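Mitochondrial edited mRNA stability factor 1 (Trypanosoma brucei, PDB 6NL1) is a Nudix-family protein that probably processes the 5' ends of mitochondrial mRNAs and can bind GDP. Local coordinates at residues D318-L321 / L322-S325; R331-A334 / Q335-P339; Q307-P310 / L311-R315; I255-L258 / W259-T262. One frame throughout, in Å; residues are numbered along the deposited sequence.

Contact 1 of 4, residues D318-L321 / L322-S325; sequences DARL and LRQS
The guanidinium of Arg323 lies back over the first turn of the short helix, one flat face set on Arg320 CA, which stands 3.4 Å above the centre of the plane. Arg323 gets there with CG wedged between its own backbone N and carbonyl carbon (chi1 58°) and a chain extended from CG to NE, running back along the helix; its NH2 ends 3.8 Å from Arg320 CG. The Arg320 side chain crosses it obliquely and heads for Asp318, the two guanidinium planes turned 55° apart. Bent at chi3, Arg320 brings NE to Asp318 OD1 at 3.2 Å, a salt bridge met on the syn side of the carboxylate. The same OD1 takes a long, weak bond from Leu321 N, so one oxygen serves both the arginine and the helix start. Two i to i+4 main-chain bonds tie the segments, Leu322 N to Asp318 O (2.8 Å) and Arg323 N to Ala319 O (3.0 Å), with an i to i+3 bond from Gln324 N to Leu321 O (2.9 Å). Leu322 packs on Trp333 and Ala334 of the following helix. The arrangement is that of a one-turn surface helix, opened by an Asp N-cap and running out into a type I beta turn that starts at its last residue, Leu322.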
# COMPACT_ATOMS: atom_id res chain seq x y z
N ASP A 318 -22.37 1.53 14.58
CA ASP A 318 -23.65 1.08 15.15
C ASP A 318 -24.09 -0.21 14.46
O ASP A 318 -24.55 -0.18 13.33
CB ASP A 318 -24.70 2.18 14.96
CG ASP A 318 -26.04 1.84 15.61
OD1 ASP A 318 -26.35 0.64 15.82
OD2 ASP A 318 -26.79 2.79 15.91
N ALA A 319 -23.94 -1.34 15.15
CA ALA A 319 -24.20 -2.64 14.54
C ALA A 319 -25.63 -2.76 14.01
O ALA A 319 -25.86 -3.27 12.92
CB ALA A 319 -23.89 -3.77 15.52
N ARG A 320 -26.59 -2.28 14.81
CA ARG A 320 -28.00 -2.28 14.42
C ARG A 320 -28.17 -1.57 13.08
O ARG A 320 -28.77 -2.11 12.14
CB ARG A 320 -28.84 -1.57 15.49
CG ARG A 320 -28.55 -1.99 16.94
CD ARG A 320 -29.21 -1.05 17.96
NE ARG A 320 -28.47 0.20 18.16
CZ ARG A 320 -28.88 1.21 18.92
NH1 ARG A 320 -30.04 1.14 19.57
NH2 ARG A 320 -28.13 2.30 19.04
N LEU A 321 -27.64 -0.36 13.00
CA LEU A 321 -27.73 0.45 11.79
C LEU A 321 -26.99 -0.20 10.61
O LEU A 321 -27.54 -0.35 9.53
CB LEU A 321 -27.13 1.83 12.08
CG LEU A 321 -27.50 3.02 11.18
CD1 LEU A 321 -26.68 3.03 9.90
CD2 LEU A 321 -29.00 3.03 10.88
N LEU A 322 -25.74 -0.60 10.84
CA LEU A 322 -24.89 -1.10 9.77
C LEU A 322 -25.46 -2.37 9.13
O LEU A 322 -25.25 -2.62 7.95
CB LEU A 322 -23.46 -1.35 10.28
CG LEU A 322 -22.38 -1.70 9.25
CD1 LEU A 322 -22.20 -0.55 8.29
CD2 LEU A 322 -21.05 -2.03 9.93
N ARG A 323 -26.20 -3.18 9.90
CA ARG A 323 -26.76 -4.39 9.31
C ARG A 323 -27.96 -4.10 8.39
O ARG A 323 -28.48 -5.01 7.75
CB ARG A 323 -27.05 -5.48 10.35
CG ARG A 323 -27.99 -5.11 11.47
CD ARG A 323 -28.22 -6.32 12.37
NE ARG A 323 -29.08 -6.03 13.51
CZ ARG A 323 -28.64 -5.74 14.73
NH1 ARG A 323 -27.34 -5.70 14.97
NH2 ARG A 323 -29.50 -5.49 15.71
N GLN A 324 -28.35 -2.84 8.31
CA GLN A 324 -29.39 -2.40 7.39
C GLN A 324 -28.79 -1.80 6.12
O GLN A 324 -29.53 -1.36 5.23
CB GLN A 324 -30.31 -1.38 8.07
CG GLN A 324 -31.01 -1.90 9.33
CD GLN A 324 -31.82 -3.16 9.08
OE1 GLN A 324 -32.67 -3.19 8.19
NE2 GLN A 324 -31.56 -4.20 9.86
N SER A 325 -27.47 -1.77 6.02
CA SER A 325 -26.82 -1.28 4.80
C SER A 325 -27.21 -2.11 3.57
O SER A 325 -27.40 -3.32 3.66
CB SER A 325 -25.30 -1.32 4.97
OG SER A 325 -24.64 -1.02 3.75

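Contact 2 of 4, residues R331-A334 / Q335-P339; sequences RAWA and QLADP
With chi1 at -165°, Trp333 carries its indole anti to the backbone N, beside its own carbonyl carbon, and chi2 of -108° turns one face of the ring toward the methyl of Ala337, one helical turn on. Ala337 CB sits 3.3 Å from Trp333 CE2, almost straight above the five-membered ring, 17° off the normal: a close CH-pi contact. The backbone holds the methyl there, because Ala337 N donates to Trp333 O at 2.8 Å although Ala337 is the first residue to leave helical backbone angles. The two preceding bonds keep the helical i to i+4 pattern, Gln335 N to Arg331 O (3.0 Å) and Leu336 N to Ala332 O (2.9 Å). Past the last turn a water takes over: it donates to Ala334 O at 2.6 Å and to Ala337 O at 3.0 Å, bridging the helix and the departing chain. Around this end, Trp333 meets Arg221 in a cation-pi contact and also packs on Trp317 and on strand 343-346. The chemistry implies a helix C-terminus finished partly by solvent and partly by aromatic packing: an indole engaged by a cation also takes a methyl on its face, Trp333 O is taken by Ala337 N, and Ala334 O by the bridging water.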
# COMPACT_ATOMS: atom_id res chain seq x y z
N ARG A 331 -23.11 -5.53 5.86
CA ARG A 331 -23.96 -6.37 6.70
C ARG A 331 -23.21 -7.56 7.30
O ARG A 331 -23.42 -7.92 8.46
CB ARG A 331 -25.20 -6.85 5.92
CG ARG A 331 -25.99 -5.71 5.28
CD ARG A 331 -27.38 -6.14 4.79
NE ARG A 331 -27.32 -7.19 3.78
CZ ARG A 331 -27.23 -6.99 2.47
NH1 ARG A 331 -27.20 -5.75 1.98
NH2 ARG A 331 -27.19 -8.02 1.64
N ALA A 332 -22.32 -8.15 6.51
CA ALA A 332 -21.47 -9.23 7.02
C ALA A 332 -20.55 -8.66 8.11
O ALA A 332 -20.30 -9.30 9.12
CB ALA A 332 -20.66 -9.84 5.89
N TRP A 333 -20.05 -7.45 7.89
CA TRP A 333 -19.18 -6.78 8.85
C TRP A 333 -19.92 -6.52 10.17
O TRP A 333 -19.38 -6.76 11.25
CB TRP A 333 -18.66 -5.47 8.26
CG TRP A 333 -17.50 -4.89 9.00
CD1 TRP A 333 -17.51 -3.78 9.79
CD2 TRP A 333 -16.16 -5.39 9.03
NE1 TRP A 333 -16.26 -3.56 10.31
CE2 TRP A 333 -15.41 -4.53 9.86
CE3 TRP A 333 -15.51 -6.48 8.43
CZ2 TRP A 333 -14.05 -4.73 10.11
CZ3 TRP A 333 -14.17 -6.67 8.67
CH2 TRP A 333 -13.45 -5.80 9.50
N ALA A 334 -21.15 -6.04 10.08
CA ALA A 334 -21.94 -5.77 11.28
C ALA A 334 -22.17 -7.07 12.04
O ALA A 334 -22.20 -7.11 13.26
CB ALA A 334 -23.28 -5.13 10.91
N GLN A 335 -22.31 -8.15 11.29
CA GLN A 335 -22.59 -9.45 11.87
C GLN A 335 -21.36 -10.05 12.54
O GLN A 335 -21.44 -10.60 13.63
CB GLN A 335 -23.09 -10.37 10.76
CG GLN A 335 -23.63 -11.71 11.18
CD GLN A 335 -24.14 -12.49 9.97
OE1 GLN A 335 -24.01 -13.72 9.90
NE2 GLN A 335 -24.70 -11.77 9.00
N LEU A 336 -20.20 -9.92 11.90
CA LEU A 336 -19.02 -10.68 12.28
C LEU A 336 -17.90 -9.88 12.94
O LEU A 336 -17.11 -10.43 13.71
CB LEU A 336 -18.45 -11.40 11.05
CG LEU A 336 -19.34 -12.48 10.43
CD1 LEU A 336 -18.76 -12.93 9.11
CD2 LEU A 336 -19.52 -13.66 11.40
N ALA A 337 -17.79 -8.60 12.62
CA ALA A 337 -16.67 -7.82 13.14
C ALA A 337 -16.91 -7.32 14.56
O ALA A 337 -18.05 -7.12 14.98
CB ALA A 337 -16.35 -6.66 12.21
N ASP A 338 -15.83 -7.15 15.30
CA ASP A 338 -15.90 -6.64 16.67
C ASP A 338 -15.67 -5.13 16.63
O ASP A 338 -14.58 -4.68 16.27
CB ASP A 338 -14.84 -7.32 17.54
CG ASP A 338 -14.93 -6.90 19.00
OD1 ASP A 338 -15.57 -5.88 19.30
OD2 ASP A 338 -14.34 -7.60 19.85
N PRO A 339 -16.69 -4.35 16.99
CA PRO A 339 -16.58 -2.89 16.91
C PRO A 339 -15.46 -2.31 17.78
O PRO A 339 -14.96 -1.24 17.47
CB PRO A 339 -17.97 -2.39 17.34
CG PRO A 339 -18.64 -3.57 17.99
CD PRO A 339 -18.03 -4.80 17.43
O HOH W 1 -20.61 -5.62 14.71

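Contact 3 of 4, residues Q307-P310 / L311-R315; sequences QVVP and LQYMR
Val309 overlaps the terminal amide of Gln312: its CB lies 3.7 Å from Gln312 NE2, and its CG2 3.8 Å from Gln312 CD, the two side chains crossing at a slant. Gln312 has CG anti to its carbonyl carbon (chi1 -71°) and the rest of its chain extended, which lays the amide across the valine's CB and both methyls in van der Waals contact. Between the same two residues, Gln312 N donates to Val309 O at 3.0 Å, the hydrogen bond that closes the short 3-10 turn; the donor stands above the carbonyl plane, 44° out of it. Val309 itself has a left-handed backbone conformation, which turns the chain into Pro310. The Tyr313 ring presents its edge to main-chain oxygens: CD1 is 3.4 Å from Val309 O, and Pro310 O lies in the ring plane. Beyond the turn, Tyr313 OH hydrogen-bonds Glu261 of helix 250-262, its ring packs on Leu220 and Arg222 of strand 216-223, and its side chain lies about 9 Å from that of Arg202, a GDP-binding residue. The contact therefore combines an amide laid on a valine with carbonyl oxygens set against C-H groups: Val309 O takes the N-H of Gln312, Pro310 O a weak one from Tyr313, and both also meet C-H groups of the tyrosine ring edge, Pro310 O that of Arg315 CD (3.6 Å) as well.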
# COMPACT_ATOMS: atom_id res chain seq x y z
N GLN A 307 -2.84 -0.38 16.62
CA GLN A 307 -2.02 0.24 17.64
C GLN A 307 -1.50 1.57 17.11
O GLN A 307 -1.08 2.43 17.86
CB GLN A 307 -0.84 -0.67 17.98
CG GLN A 307 -1.28 -2.05 18.41
CD GLN A 307 -2.10 -2.00 19.68
OE1 GLN A 307 -1.61 -1.54 20.71
NE2 GLN A 307 -3.35 -2.44 19.62
N VAL A 308 -1.54 1.70 15.79
CA VAL A 308 -1.03 2.88 15.11
C VAL A 308 -2.15 3.44 14.23
O VAL A 308 -2.80 2.69 13.51
CB VAL A 308 0.18 2.50 14.24
CG1 VAL A 308 0.65 3.69 13.40
CG2 VAL A 308 1.30 1.97 15.13
N VAL A 309 -2.37 4.75 14.32
CA VAL A 309 -3.48 5.44 13.65
C VAL A 309 -4.82 4.68 13.66
O VAL A 309 -5.46 4.48 12.63
CB VAL A 309 -3.10 5.90 12.21
CG1 VAL A 309 -1.94 6.89 12.26
CG2 VAL A 309 -2.76 4.72 11.32
N PRO A 310 -5.28 4.30 14.86
CA PRO A 310 -6.51 3.53 15.02
C PRO A 310 -7.75 4.19 14.40
O PRO A 310 -8.69 3.48 14.07
CB PRO A 310 -6.65 3.40 16.55
CG PRO A 310 -5.80 4.51 17.12
CD PRO A 310 -4.67 4.67 16.16
N LEU A 311 -7.75 5.51 14.23
CA LEU A 311 -8.93 6.21 13.71
C LEU A 311 -9.04 6.12 12.19
O LEU A 311 -10.05 6.50 11.61
CB LEU A 311 -8.94 7.69 14.15
CG LEU A 311 -9.20 7.95 15.63
CD1 LEU A 311 -8.94 9.41 15.98
CD2 LEU A 311 -10.60 7.50 16.05
N GLN A 312 -8.00 5.60 11.56
CA GLN A 312 -8.06 5.31 10.14
C GLN A 312 -8.73 3.97 9.82
O GLN A 312 -8.73 3.54 8.68
CB GLN A 312 -6.65 5.35 9.54
CG GLN A 312 -6.08 6.77 9.46
CD GLN A 312 -4.70 6.82 8.82
OE1 GLN A 312 -4.35 5.95 8.00
NE2 GLN A 312 -3.92 7.83 9.19
N TYR A 313 -9.31 3.32 10.83
CA TYR A 313 -9.96 2.02 10.62
C TYR A 313 -11.39 2.07 11.12
O TYR A 313 -11.67 2.78 12.07
CB TYR A 313 -9.18 0.90 11.33
CG TYR A 313 -7.77 0.77 10.84
CD1 TYR A 313 -6.76 1.56 11.38
CD2 TYR A 313 -7.44 -0.12 9.81
CE1 TYR A 313 -5.46 1.46 10.93
CE2 TYR A 313 -6.13 -0.22 9.35
CZ TYR A 313 -5.15 0.59 9.92
OH TYR A 313 -3.84 0.51 9.49
N MET A 314 -12.29 1.31 10.50
CA MET A 314 -13.66 1.24 11.01
C MET A 314 -13.64 0.65 12.40
O MET A 314 -13.09 -0.43 12.61
CB MET A 314 -14.57 0.40 10.12
CG MET A 314 -14.95 1.03 8.82
SD MET A 314 -16.19 0.03 7.95
CE MET A 314 -17.65 0.33 8.96
N ARG A 315 -14.26 1.35 13.34
CA ARG A 315 -14.35 0.89 14.72
C ARG A 315 -15.58 1.53 15.34
O ARG A 315 -16.01 2.59 14.90
CB ARG A 315 -13.09 1.30 15.51
CG ARG A 315 -11.83 0.53 15.10
CD ARG A 315 -10.58 1.02 15.84
NE ARG A 315 -10.72 0.92 17.30
CZ ARG A 315 -11.12 1.93 18.08
NH1 ARG A 315 -11.39 3.12 17.55
NH2 ARG A 315 -11.22 1.76 19.39

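Contact 4 of 4, residues I255-L258 / W259-T262; sequences IRTL and WEET
Arg256 and Glu260 join across one helical turn, NH1 donating to Glu260 OE2 at 2.9 Å in a salt bridge. The oxygen lies in the guanidinium plane but is itself approached from above the carboxylate plane, and the two planes are turned 61° apart. Each has a second partner: Arg256 NE pairs with Glu248, and Glu260 OE1 with Lys242. Leu258 O takes three bonds: Thr262 OG1 at 2.7 Å and weak ones from Thr262 N and Glu261 N. With OG1 between its backbone N and carbonyl carbon (chi1 68°), Thr262 turns its hydroxyl back onto the helix, 3.3 Å from Leu258 CD1; OG1 also hydrogen-bonds Ile264 N. Thr257 OG1 is held by Ala253 O and Lys242 N. The main-chain bonds Glu260 N to Arg256 O and Glu261 N to Thr257 O, both 3.1 Å, carry the helix on. Buried Glu261 has OE1 engaged by Lys238 and Gly241 N, and its second oxygen is engaged too. Its side chain comes within about 6 Å of that of Arg202, a GDP-binding residue. The run Arg256 to Glu261 corresponds to the REUXEE part of a Nudix box, with Thr257 in place of the first glutamate, consistent with a degenerate box on helix 250-262 beside the nucleotide pocket.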
# COMPACT_ATOMS: atom_id res chain seq x y z
N ILE A 255 5.62 -8.71 9.71
CA ILE A 255 5.47 -8.94 11.14
C ILE A 255 5.23 -7.63 11.90
O ILE A 255 4.36 -7.56 12.76
CB ILE A 255 6.67 -9.71 11.72
CG1 ILE A 255 6.72 -11.13 11.14
CG2 ILE A 255 6.61 -9.76 13.25
CD1 ILE A 255 7.98 -11.91 11.49
N ARG A 256 6.00 -6.60 11.57
CA ARG A 256 5.87 -5.30 12.22
C ARG A 256 4.50 -4.69 11.96
O ARG A 256 3.84 -4.20 12.88
CB ARG A 256 6.96 -4.34 11.71
CG ARG A 256 6.79 -2.88 12.20
CD ARG A 256 7.85 -1.94 11.61
NE ARG A 256 7.84 -1.94 10.14
CZ ARG A 256 7.02 -1.22 9.39
NH1 ARG A 256 6.12 -0.41 9.95
NH2 ARG A 256 7.08 -1.30 8.07
N THR A 257 4.05 -4.73 10.71
CA THR A 257 2.81 -4.05 10.36
C THR A 257 1.57 -4.86 10.74
O THR A 257 0.50 -4.29 10.89
CB THR A 257 2.78 -3.62 8.87
OG1 THR A 257 2.90 -4.77 8.02
CG2 THR A 257 3.92 -2.65 8.58
N LEU A 258 1.72 -6.17 10.89
CA LEU A 258 0.65 -6.97 11.51
C LEU A 258 0.40 -6.43 12.91
O LEU A 258 -0.74 -6.19 13.31
CB LEU A 258 1.04 -8.44 11.61
CG LEU A 258 0.15 -9.26 12.57
CD1 LEU A 258 -1.29 -9.35 12.05
CD2 LEU A 258 0.72 -10.65 12.77
N TRP A 259 1.48 -6.23 13.67
CA TRP A 259 1.34 -5.69 15.03
C TRP A 259 0.68 -4.31 15.02
O TRP A 259 -0.22 -4.04 15.82
CB TRP A 259 2.68 -5.63 15.76
CG TRP A 259 2.50 -5.11 17.15
CD1 TRP A 259 2.15 -5.84 18.25
CD2 TRP A 259 2.60 -3.75 17.58
NE1 TRP A 259 2.05 -5.01 19.35
CE2 TRP A 259 2.32 -3.73 18.96
CE3 TRP A 259 2.92 -2.54 16.94
CZ2 TRP A 259 2.34 -2.55 19.72
CZ3 TRP A 259 2.94 -1.37 17.69
CH2 TRP A 259 2.66 -1.38 19.06
N GLU A 260 1.11 -3.43 14.11
CA GLU A 260 0.54 -2.08 14.02
C GLU A 260 -0.97 -2.09 13.78
O GLU A 260 -1.68 -1.21 14.26
CB GLU A 260 1.25 -1.25 12.95
CG GLU A 260 2.72 -0.98 13.28
CD GLU A 260 3.43 -0.10 12.27
OE1 GLU A 260 2.78 0.45 11.35
OE2 GLU A 260 4.66 0.05 12.41
N GLU A 261 -1.46 -3.07 13.03
CA GLU A 261 -2.88 -3.08 12.69
C GLU A 261 -3.75 -3.90 13.63
O GLU A 261 -4.96 -3.67 13.70
CB GLU A 261 -3.10 -3.49 11.22
CG GLU A 261 -2.54 -2.47 10.22
CD GLU A 261 -3.04 -2.66 8.79
OE1 GLU A 261 -3.16 -3.82 8.35
OE2 GLU A 261 -3.33 -1.65 8.10
N THR A 262 -3.14 -4.82 14.37
CA THR A 262 -3.92 -5.78 15.16
C THR A 262 -3.44 -5.95 16.58
O THR A 262 -4.18 -6.44 17.43
CB THR A 262 -3.89 -7.17 14.52
OG1 THR A 262 -2.56 -7.71 14.62
CG2 THR A 262 -4.29 -7.10 13.05

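In the fold
Along the chain the order is contact 4, contact 3, contact 1 and contact 2, all in the Nudix part of the protein. Contact 4 lies on helix 250-262 and contact 3 in the long loop after strand 290-296; their centres are about 12 Å apart, and they touch through the Tyr313–Glu261 bond and a backbone bond from Gln307 to Glu260. Contacts 1 and 2, about 9 Å apart between centres, occupy the successive helices 319-322 and 328-336 and meet in a probable hydrogen bond from Arg331 NH1 to Ser325 O. Met314 connects the two groups, packing on Leu322 and Trp333, whereas contacts 1 and 4 stay about 17 Å apart at nearest atoms. The loop of contact 3 thus links the helix beside the GDP-binding residues to the peripheral helical pair.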